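Long-range contacts in tannase (Lactobacillus plantarum, PDB 3WA7), which hydrolyses the galloyl ester bonds of tannins, acting as an esterase of the alpha/beta-hydrolase fold: residues 76-81 / 162-167; 112-117 / 124-129; 175-180 / 192-197. All coordinates share one frame; numbering follows the deposited sequence.

Contact 1: residues 76-81 / 162-167; sequences GGYLPG and TSAGGA. With SO4 (sulfate ion), chain C.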
loop_
_atom_site.group_PDB
_atom_site.type_symbol
_atom_site.label_atom_id
_atom_site.label_comp_id
_atom_site.label_asym_id
_atom_site.label_seq_id
_atom_site.Cartn_x
_atom_site.Cartn_y
_atom_site.Cartn_z
ATOM N N GLY A 76 7.393 -4.117 -1.751
ATOM C CA GLY A 76 7.804 -2.770 -2.098
ATOM C C GLY A 76 8.160 -2.805 -3.573
ATOM O O GLY A 76 8.685 -3.810 -4.048
ATOM N N GLY A 77 7.866 -1.728 -4.298
ATOM C CA GLY A 77 8.180 -1.670 -5.719
ATOM C C GLY A 77 7.558 -2.773 -6.552
ATOM O O GLY A 77 8.006 -3.036 -7.673
ATOM N N TYR A 78 6.513 -3.396 -6.012
ATOM C CA TYR A 78 5.822 -4.511 -6.655
ATOM C C TYR A 78 6.764 -5.691 -6.868
ATOM O O TYR A 78 6.568 -6.529 -7.751
ATOM C CB TYR A 78 5.165 -4.074 -7.970
ATOM C CG TYR A 78 3.844 -3.375 -7.733
ATOM C CD1 TYR A 78 3.732 -1.990 -7.834
ATOM C CD2 TYR A 78 2.715 -4.100 -7.347
ATOM C CE1 TYR A 78 2.527 -1.341 -7.553
ATOM C CE2 TYR A 78 1.508 -3.464 -7.062
ATOM C CZ TYR A 78 1.419 -2.085 -7.168
ATOM O OH TYR A 78 0.224 -1.455 -6.884
ATOM N N LEU A 79 7.788 -5.741 -6.023
ATOM C CA LEU A 79 8.782 -6.802 -6.046
ATOM C C LEU A 79 8.343 -7.861 -5.043
ATOM O O LEU A 79 7.398 -7.649 -4.284
ATOM C CB LEU A 79 10.145 -6.247 -5.627
ATOM C CG LEU A 79 10.819 -5.277 -6.593
ATOM C CD1 LEU A 79 11.952 -4.554 -5.884
ATOM C CD2 LEU A 79 11.330 -6.042 -7.807
ATOM N N PRO A 80 9.023 -9.016 -5.023
ATOM C CA PRO A 80 8.641 -10.063 -4.072
ATOM C C PRO A 80 8.794 -9.569 -2.636
ATOM O O PRO A 80 9.708 -8.801 -2.336
ATOM C CB PRO A 80 9.620 -11.195 -4.389
ATOM C CG PRO A 80 9.959 -10.974 -5.826
ATOM C CD PRO A 80 10.098 -9.481 -5.917
ATOM N N GLY A 81 7.892 -10.008 -1.762
ATOM C CA GLY A 81 7.942 -9.623 -0.361
ATOM C C GLY A 81 8.049 -10.878 0.487
ATOM O O GLY A 81 7.056 -11.577 0.689
ATOM N N THR A 162 3.165 -1.120 3.129
ATOM C CA THR A 162 3.651 0.204 2.750
ATOM C C THR A 162 3.926 0.276 1.246
ATOM O O THR A 162 4.426 -0.681 0.660
ATOM C CB THR A 162 4.959 0.528 3.510
ATOM O OG1 THR A 162 4.696 0.576 4.919
ATOM C CG2 THR A 162 5.531 1.856 3.054
ATOM N N SER A 163 3.585 1.410 0.631
ATOM C CA SER A 163 3.818 1.636 -0.799
ATOM C C SER A 163 3.069 0.610 -1.649
ATOM O O SER A 163 1.850 0.503 -1.560
ATOM C CB SER A 163 5.325 1.578 -1.089
ATOM O OG SER A 163 5.629 2.081 -2.384
ATOM N N ALA A 164 3.788 -0.135 -2.484
ATOM C CA ALA A 164 3.135 -1.158 -3.297
ATOM C C ALA A 164 2.468 -2.145 -2.338
ATOM O O ALA A 164 1.450 -2.758 -2.664
ATOM C CB ALA A 164 4.160 -1.879 -4.170
ATOM N N GLY A 165 3.058 -2.292 -1.153
ATOM C CA GLY A 165 2.512 -3.188 -0.145
ATOM C C GLY A 165 1.252 -2.591 0.450
ATOM O O GLY A 165 0.395 -3.304 0.976
ATOM N N GLY A 166 1.149 -1.267 0.385
ATOM C CA GLY A 166 -0.036 -0.598 0.893
ATOM C C GLY A 166 -1.170 -0.820 -0.097
ATOM O O GLY A 166 -2.337 -0.946 0.285
ATOM N N ALA A 167 -0.824 -0.867 -1.380
ATOM C CA ALA A 167 -1.817 -1.102 -2.421
ATOM C C ALA A 167 -2.317 -2.537 -2.277
ATOM O O ALA A 167 -3.495 -2.825 -2.507
ATOM C CB ALA A 167 -1.198 -0.895 -3.806
HETATM S S SO4 C . 9.076 1.152 -2.833
HETATM O O1 SO4 C . 9.757 0.314 -1.829
HETATM O O2 SO4 C . 9.013 2.541 -2.358
HETATM O O3 SO4 C . 9.841 1.112 -4.087
HETATM O O4 SO4 C . 7.712 0.641 -3.056
#
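What is very probably the nucleophile elbow of this alpha/beta-hydrolase, a tight turn from strand to helix, packs its Ala164 against the loop that carries Gly77 and Tyr78. Ser163 is probably the nucleophile, in a GxSxG pattern completed by Gly161 and Gly165. Its strained backbone (phi 61°, psi -123°) is what such elbows show, and a side chain on Gly165 would run into Thr162 O. The methyl of Ala164 is pressed over the middle of the Tyr78 ring, CB lying 3.7 Å from the ring centroid in a CH-pi contact 12° off the normal. The same CB also meets the backbone, 3.4 Å from Tyr78 N, so alanine, small and apolar, fits this tight place. One turn on, Ala167 CB approaches Tyr78 OH at 3.4 Å, while the hydroxyl bonds to Ile206 O. A type I' turn, closed by Leu79 N to Gly76 O at 2.9 Å, presents the ring; both inner residues have positive phi, easy for Gly77 and less so for Tyr78.

A sulfate, probably from the crystallisation liquor, bridges the two segments: its O4 is gripped by Gly77 N at 2.7 Å and by Ser163 OG at 2.6 Å. This is consistent with Gly77 N contributing to an oxyanion hole, and any side chain at Gly76 would collide with the ion. An alanine in place of Tyr78 would probably open a gap beside Ala164 and leave Ile206 O without its hydroxyl partner. Ser163 OG also bonds to His451 NE2, in the geometry of a probable catalytic triad with Asp419. The contact joins the loop after strand 69-72 to the start of helix 164-174, with Phe132 of helix 131-145 meeting the tyrosine ring edge-to-face.

Contact 2: residues 112-117 / 124-129; sequences GIRGRT and QRVGQA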
loop_
_atom_site.group_PDB
_atom_site.type_symbol
_atom_site.label_atom_id
_atom_site.label_comp_id
_atom_site.label_asym_id
_atom_site.label_seq_id
_atom_site.Cartn_x
_atom_site.Cartn_y
_atom_site.Cartn_z
ATOM N N GLY A 112 4.675 -14.621 2.648
ATOM C CA GLY A 112 5.605 -14.248 1.596
ATOM C C GLY A 112 4.745 -14.047 0.362
ATOM O O GLY A 112 3.808 -14.814 0.132
ATOM N N ILE A 113 5.062 -13.031 -0.432
ATOM C CA ILE A 113 4.278 -12.695 -1.616
ATOM C C ILE A 113 5.127 -12.591 -2.883
ATOM O O ILE A 113 6.164 -11.934 -2.886
ATOM C CB ILE A 113 3.566 -11.329 -1.401
ATOM C CG1 ILE A 113 2.710 -11.383 -0.132
ATOM C CG2 ILE A 113 2.731 -10.968 -2.619
ATOM C CD1 ILE A 113 1.561 -12.377 -0.200
ATOM N N ARG A 114 4.683 -13.239 -3.956
ATOM C CA ARG A 114 5.404 -13.182 -5.226
ATOM C C ARG A 114 5.444 -11.756 -5.767
ATOM O O ARG A 114 4.519 -10.971 -5.546
ATOM C CB ARG A 114 4.731 -14.076 -6.267
ATOM C CG ARG A 114 4.991 -15.559 -6.108
ATOM C CD ARG A 114 4.178 -16.318 -7.138
ATOM N NE ARG A 114 2.752 -16.250 -6.836
ATOM C CZ ARG A 114 1.787 -16.582 -7.689
ATOM N NH1 ARG A 114 2.086 -16.997 -8.913
ATOM N NH2 ARG A 114 0.519 -16.538 -7.301
ATOM N N GLY A 115 6.515 -11.443 -6.492
ATOM C CA GLY A 115 6.686 -10.123 -7.074
ATOM C C GLY A 115 7.068 -10.217 -8.539
ATOM O O GLY A 115 7.312 -11.313 -9.049
ATOM N N ARG A 116 7.158 -9.068 -9.202
ATOM C CA ARG A 116 7.460 -9.003 -10.633
ATOM C C ARG A 116 8.730 -9.695 -11.111
ATOM O O ARG A 116 8.841 -10.035 -12.287
ATOM C CB ARG A 116 7.467 -7.538 -11.096
ATOM C CG ARG A 116 8.490 -6.641 -10.394
ATOM C CD ARG A 116 8.190 -5.174 -10.695
ATOM N NE ARG A 116 9.045 -4.248 -9.955
ATOM C CZ ARG A 116 10.266 -3.878 -10.331
ATOM N NH1 ARG A 116 10.798 -4.355 -11.452
ATOM N NH2 ARG A 116 10.954 -3.018 -9.592
ATOM N N THR A 117 9.682 -9.914 -10.211
ATOM C CA THR A 117 10.932 -10.569 -10.577
ATOM C C THR A 117 10.942 -12.059 -10.240
ATOM O O THR A 117 11.897 -12.764 -10.562
ATOM C CB THR A 117 12.136 -9.908 -9.868
ATOM O OG1 THR A 117 11.885 -9.851 -8.458
ATOM C CG2 THR A 117 12.371 -8.499 -10.400
ATOM N N GLN A 124 10.854 -19.087 -15.671
ATOM C CA GLN A 124 9.678 -18.398 -16.207
ATOM C C GLN A 124 9.087 -17.428 -15.193
ATOM O O GLN A 124 8.932 -17.765 -14.019
ATOM C CB GLN A 124 8.597 -19.405 -16.625
ATOM C CG GLN A 124 9.023 -20.340 -17.753
ATOM C CD GLN A 124 7.844 -20.972 -18.479
ATOM O OE1 GLN A 124 7.018 -20.274 -19.066
ATOM N NE2 GLN A 124 7.767 -22.298 -18.446
ATOM N N ARG A 125 8.754 -16.224 -15.649
ATOM C CA ARG A 125 8.171 -15.214 -14.767
ATOM C C ARG A 125 6.810 -15.684 -14.268
ATOM O O ARG A 125 5.925 -16.012 -15.062
ATOM C CB ARG A 125 7.984 -13.881 -15.503
ATOM C CG ARG A 125 9.265 -13.182 -15.952
ATOM C CD ARG A 125 8.948 -11.834 -16.609
ATOM N NE ARG A 125 8.124 -11.964 -17.816
ATOM C CZ ARG A 125 8.601 -12.254 -19.024
ATOM N NH1 ARG A 125 9.902 -12.443 -19.197
ATOM N NH2 ARG A 125 7.779 -12.362 -20.063
ATOM N N VAL A 126 6.635 -15.711 -12.951
ATOM C CA VAL A 126 5.360 -16.133 -12.382
ATOM C C VAL A 126 4.897 -15.192 -11.271
ATOM O O VAL A 126 4.017 -15.540 -10.488
ATOM C CB VAL A 126 5.441 -17.570 -11.807
ATOM C CG1 VAL A 126 5.813 -18.552 -12.909
ATOM C CG2 VAL A 126 6.453 -17.633 -10.674
ATOM N N GLY A 127 5.471 -13.996 -11.219
ATOM C CA GLY A 127 5.094 -13.058 -10.173
ATOM C C GLY A 127 4.540 -11.727 -10.640
ATOM O O GLY A 127 4.460 -10.782 -9.861
ATOM N N GLN A 128 4.153 -11.640 -11.906
ATOM C CA GLN A 128 3.606 -10.399 -12.424
ATOM C C GLN A 128 2.111 -10.343 -12.109
ATOM O O GLN A 128 1.537 -11.330 -11.643
ATOM C CB GLN A 128 3.918 -10.295 -13.924
ATOM C CG GLN A 128 5.424 -10.056 -14.152
ATOM C CD GLN A 128 5.888 -10.279 -15.581
ATOM O OE1 GLN A 128 5.756 -11.374 -16.126
ATOM N NE2 GLN A 128 6.452 -9.236 -16.190
ATOM N N ALA A 129 1.483 -9.193 -12.332
ATOM C CA ALA A 129 0.062 -9.041 -12.016
ATOM C C ALA A 129 -0.781 -10.182 -12.576
ATOM O O ALA A 129 -0.607 -10.577 -13.730
ATOM C CB ALA A 129 -0.451 -7.699 -12.539
HETATM O O HOH W 1 7.677 -12.614 -12.554
#
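Gly127 lies against Gly115 and Arg116 where the long loop between strand 107-111 and helix 131-145 folds back on itself. This loop belongs to the beta-alpha-beta crossover by which the alpha/beta-hydrolase chain passes from strand 107-111 through that helix to strand 157-160. Gly127, Arg114 and Arg116 bury the most surface here, and most of the meeting is backbone on backbone. Gly127 CA lies only 3.0 Å from Gly115 O, in a C-H...O contact. A CB on Gly127 would fall 1.8 Å from Gly115 O, so only a residue without a side chain can come this near. Gly127 O turns toward Arg116, 3.6 Å from its CA, in a second C-H...O contact.

Direct backbone hydrogen bonds between the two segments are absent, and a water does part of the work: it donates to Arg116 O at 2.8 Å and accepts from Gly127 N at 2.9 Å. Arg114 suits its place because a long chain with several N-H groups can serve several partners at once. A bend at its third torsion (chi3 -69°) carries NH1 to Val126 O at 2.9 Å, a weak bond with an angle of 123° at the hydrogen, while NE forms a salt bridge with Asp135 of helix 131-145. The arginine thereby ties the loop to the helix that follows it. Arg116 behaves differently: its backbone makes the contact and its side chain leads off to Gly77 O and Asn359 OD1. Gln128 rests its aliphatic CG 3.9 Å from Arg116 O and sends NE2 to Asn359 O. Its other amide atom, OE1, accepts from Arg125 NE at 3.0 Å, lying in the guanidinium plane, whereas the donor stands above the plane of the glutamine carbonyl.

Contact 3: residues 175-180 / 192-197; sequences SGNSAY and PATDDI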
loop_
_atom_site.group_PDB
_atom_site.type_symbol
_atom_site.label_atom_id
_atom_site.label_comp_id
_atom_site.label_asym_id
_atom_site.label_seq_id
_atom_site.Cartn_x
_atom_site.Cartn_y
_atom_site.Cartn_z
ATOM N N SER A 175 -11.394 -6.141 -2.512
ATOM C CA SER A 175 -11.855 -7.222 -3.388
ATOM C C SER A 175 -12.254 -8.557 -2.778
ATOM O O SER A 175 -12.177 -9.582 -3.454
ATOM C CB SER A 175 -10.781 -7.491 -4.444
ATOM O OG SER A 175 -9.604 -8.006 -3.837
ATOM N N GLY A 176 -12.690 -8.552 -1.527
ATOM C CA GLY A 176 -13.075 -9.794 -0.878
ATOM C C GLY A 176 -13.987 -10.709 -1.676
ATOM O O GLY A 176 -15.078 -10.324 -2.083
ATOM N N ASN A 177 -13.516 -11.932 -1.907
ATOM C CA ASN A 177 -14.280 -12.947 -2.617
ATOM C C ASN A 177 -14.711 -12.588 -4.030
ATOM O O ASN A 177 -15.802 -12.959 -4.475
ATOM C CB ASN A 177 -15.484 -13.336 -1.768
ATOM C CG ASN A 177 -15.071 -13.806 -0.389
ATOM O OD1 ASN A 177 -14.198 -14.658 -0.262
ATOM N ND2 ASN A 177 -15.691 -13.254 0.646
ATOM N N SER A 178 -13.847 -11.863 -4.732
ATOM C CA SER A 178 -14.107 -11.484 -6.116
ATOM C C SER A 178 -13.860 -12.723 -6.968
ATOM O O SER A 178 -12.818 -13.367 -6.843
ATOM C CB SER A 178 -13.154 -10.374 -6.554
ATOM O OG SER A 178 -13.157 -10.243 -7.963
ATOM N N ALA A 179 -14.808 -13.051 -7.839
ATOM C CA ALA A 179 -14.680 -14.229 -8.691
ATOM C C ALA A 179 -13.536 -14.121 -9.696
ATOM O O ALA A 179 -13.069 -15.130 -10.220
ATOM C CB ALA A 179 -15.996 -14.483 -9.425
ATOM N N TYR A 180 -13.080 -12.902 -9.965
ATOM C CA TYR A 180 -11.998 -12.705 -10.924
ATOM C C TYR A 180 -10.745 -13.512 -10.590
ATOM O O TYR A 180 -10.048 -13.991 -11.484
ATOM C CB TYR A 180 -11.615 -11.224 -11.002
ATOM C CG TYR A 180 -10.519 -10.946 -12.005
ATOM C CD1 TYR A 180 -10.812 -10.780 -13.359
ATOM C CD2 TYR A 180 -9.182 -10.894 -11.609
ATOM C CE1 TYR A 180 -9.799 -10.569 -14.293
ATOM C CE2 TYR A 180 -8.163 -10.686 -12.535
ATOM C CZ TYR A 180 -8.479 -10.525 -13.875
ATOM O OH TYR A 180 -7.473 -10.336 -14.794
ATOM N N PRO A 192 -10.005 -23.891 0.675
ATOM C CA PRO A 192 -11.417 -23.644 0.372
ATOM C C PRO A 192 -12.069 -22.775 1.443
ATOM O O PRO A 192 -12.843 -23.259 2.273
ATOM C CB PRO A 192 -12.003 -25.049 0.335
ATOM C CG PRO A 192 -11.231 -25.733 1.414
ATOM C CD PRO A 192 -9.809 -25.273 1.152
ATOM N N ALA A 193 -11.739 -21.488 1.423
ATOM C CA ALA A 193 -12.280 -20.537 2.381
ATOM C C ALA A 193 -12.407 -19.177 1.703
ATOM O O ALA A 193 -11.981 -19.005 0.560
ATOM C CB ALA A 193 -11.361 -20.432 3.600
ATOM N N THR A 194 -13.002 -18.223 2.407
ATOM C CA THR A 194 -13.178 -16.874 1.878
ATOM C C THR A 194 -11.912 -16.043 2.097
ATOM O O THR A 194 -11.018 -16.445 2.844
ATOM C CB THR A 194 -14.355 -16.160 2.570
ATOM O OG1 THR A 194 -14.157 -16.180 3.990
ATOM C CG2 THR A 194 -15.669 -16.845 2.229
ATOM N N ASP A 195 -11.834 -14.887 1.445
ATOM C CA ASP A 195 -10.669 -14.022 1.607
ATOM C C ASP A 195 -11.022 -12.568 1.926
ATOM O O ASP A 195 -10.177 -11.679 1.818
ATOM C CB ASP A 195 -9.755 -14.089 0.369
ATOM C CG ASP A 195 -10.487 -13.791 -0.924
ATOM O OD1 ASP A 195 -11.136 -12.729 -1.016
ATOM O OD2 ASP A 195 -10.398 -14.623 -1.854
ATOM N N ASP A 196 -12.271 -12.325 2.315
ATOM C CA ASP A 196 -12.680 -10.979 2.692
ATOM C C ASP A 196 -12.080 -10.763 4.079
ATOM O O ASP A 196 -11.937 -11.714 4.851
ATOM C CB ASP A 196 -14.211 -10.862 2.737
ATOM C CG ASP A 196 -14.844 -11.814 3.732
ATOM O OD1 ASP A 196 -15.319 -11.348 4.790
ATOM O OD2 ASP A 196 -14.868 -13.032 3.456
ATOM N N ILE A 197 -11.709 -9.527 4.392
ATOM C CA ILE A 197 -11.103 -9.242 5.686
ATOM C C ILE A 197 -11.872 -8.206 6.495
ATOM O O ILE A 197 -12.827 -7.600 6.009
ATOM C CB ILE A 197 -9.640 -8.783 5.517
ATOM C CG1 ILE A 197 -9.583 -7.512 4.665
ATOM C CG2 ILE A 197 -8.820 -9.908 4.879
ATOM C CD1 ILE A 197 -8.179 -6.965 4.466
HETATM O O HOH W 2 -11.005 -13.291 -4.205
#
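Asn177 lays its amide across Asp195 and Asp196, its oxygen on the backbone N-H of the first and its nitrogen on the carboxylate of the second. With CG beside the backbone N and anti to the carbonyl carbon (chi1 -56°), the amide is carried across to the 192-197 segment. Asn177 and Asp195 bond reciprocally: Asn177 N gives an almost straight bond to Asp195 OD1 at 2.7 Å, on the syn side of the carboxylate, and Asp195 N returns one to Asn177 OD1 at 2.9 Å, tilted 32° from the carbonyl plane. Each residue thus offers a backbone N-H to the other's side-chain oxygen. Toward Asp196 the flat groups do not lie in one plane; amide and carboxylate are turned 57° apart, and Asn177 ND2 reaches Asp196 OD2 at 2.9 Å from above the carboxylate. Thr194 packs against the amide oxygen, its CB 3.2 Å from Asn177 OD1.

The asparagine stands third in a type II turn from Ser175 to Ser178, closed by Ser178 N to Ser175 O at 3.1 Å, a position of positive phi that asparagine tolerates well. Ahead of it Gly176 comes so near Asp196, with CA atoms 3.8 Å apart, that a CB on the glycine would clash with Asp196 CB. The contact ties the loop after helix 164-174 to the one leading into strand 199-203. Helix 131-145 balances the acids: Lys137 and Arg141 pair with Asp195, and Lys144 with Asp196; Asn177 ND2 also bonds to Gln406 OE1. Asp196 N, by contrast, is buried here without a partner. A neutral amide can accept from a backbone N-H and donate to a carboxylate at once, without adding charge, and the basic helix probably keeps both acids ionised.

How the contacts relate
Contact 1 includes the probable nucleophile, contact 2 backs it directly, and contact 3 stands apart. Both segments of contact 2 fall between the two segments of contact 1 in the sequence, and the centres of the two contacts are 12 Å apart. They touch directly: Gly81 O lies 2.7 Å from Ile113 N, and Gly77 O 2.8 Å from Arg116 NE, both probable hydrogen bonds. Arg116 therefore holds from behind the same glycine whose N meets the sulfate next to Ser163. Contact 3 comes later in the chain, at the far end of helix 164-174, its centre 20 Å from either of the others, with nearest atoms about 8 Å from contact 1 and about 7 Å from contact 2.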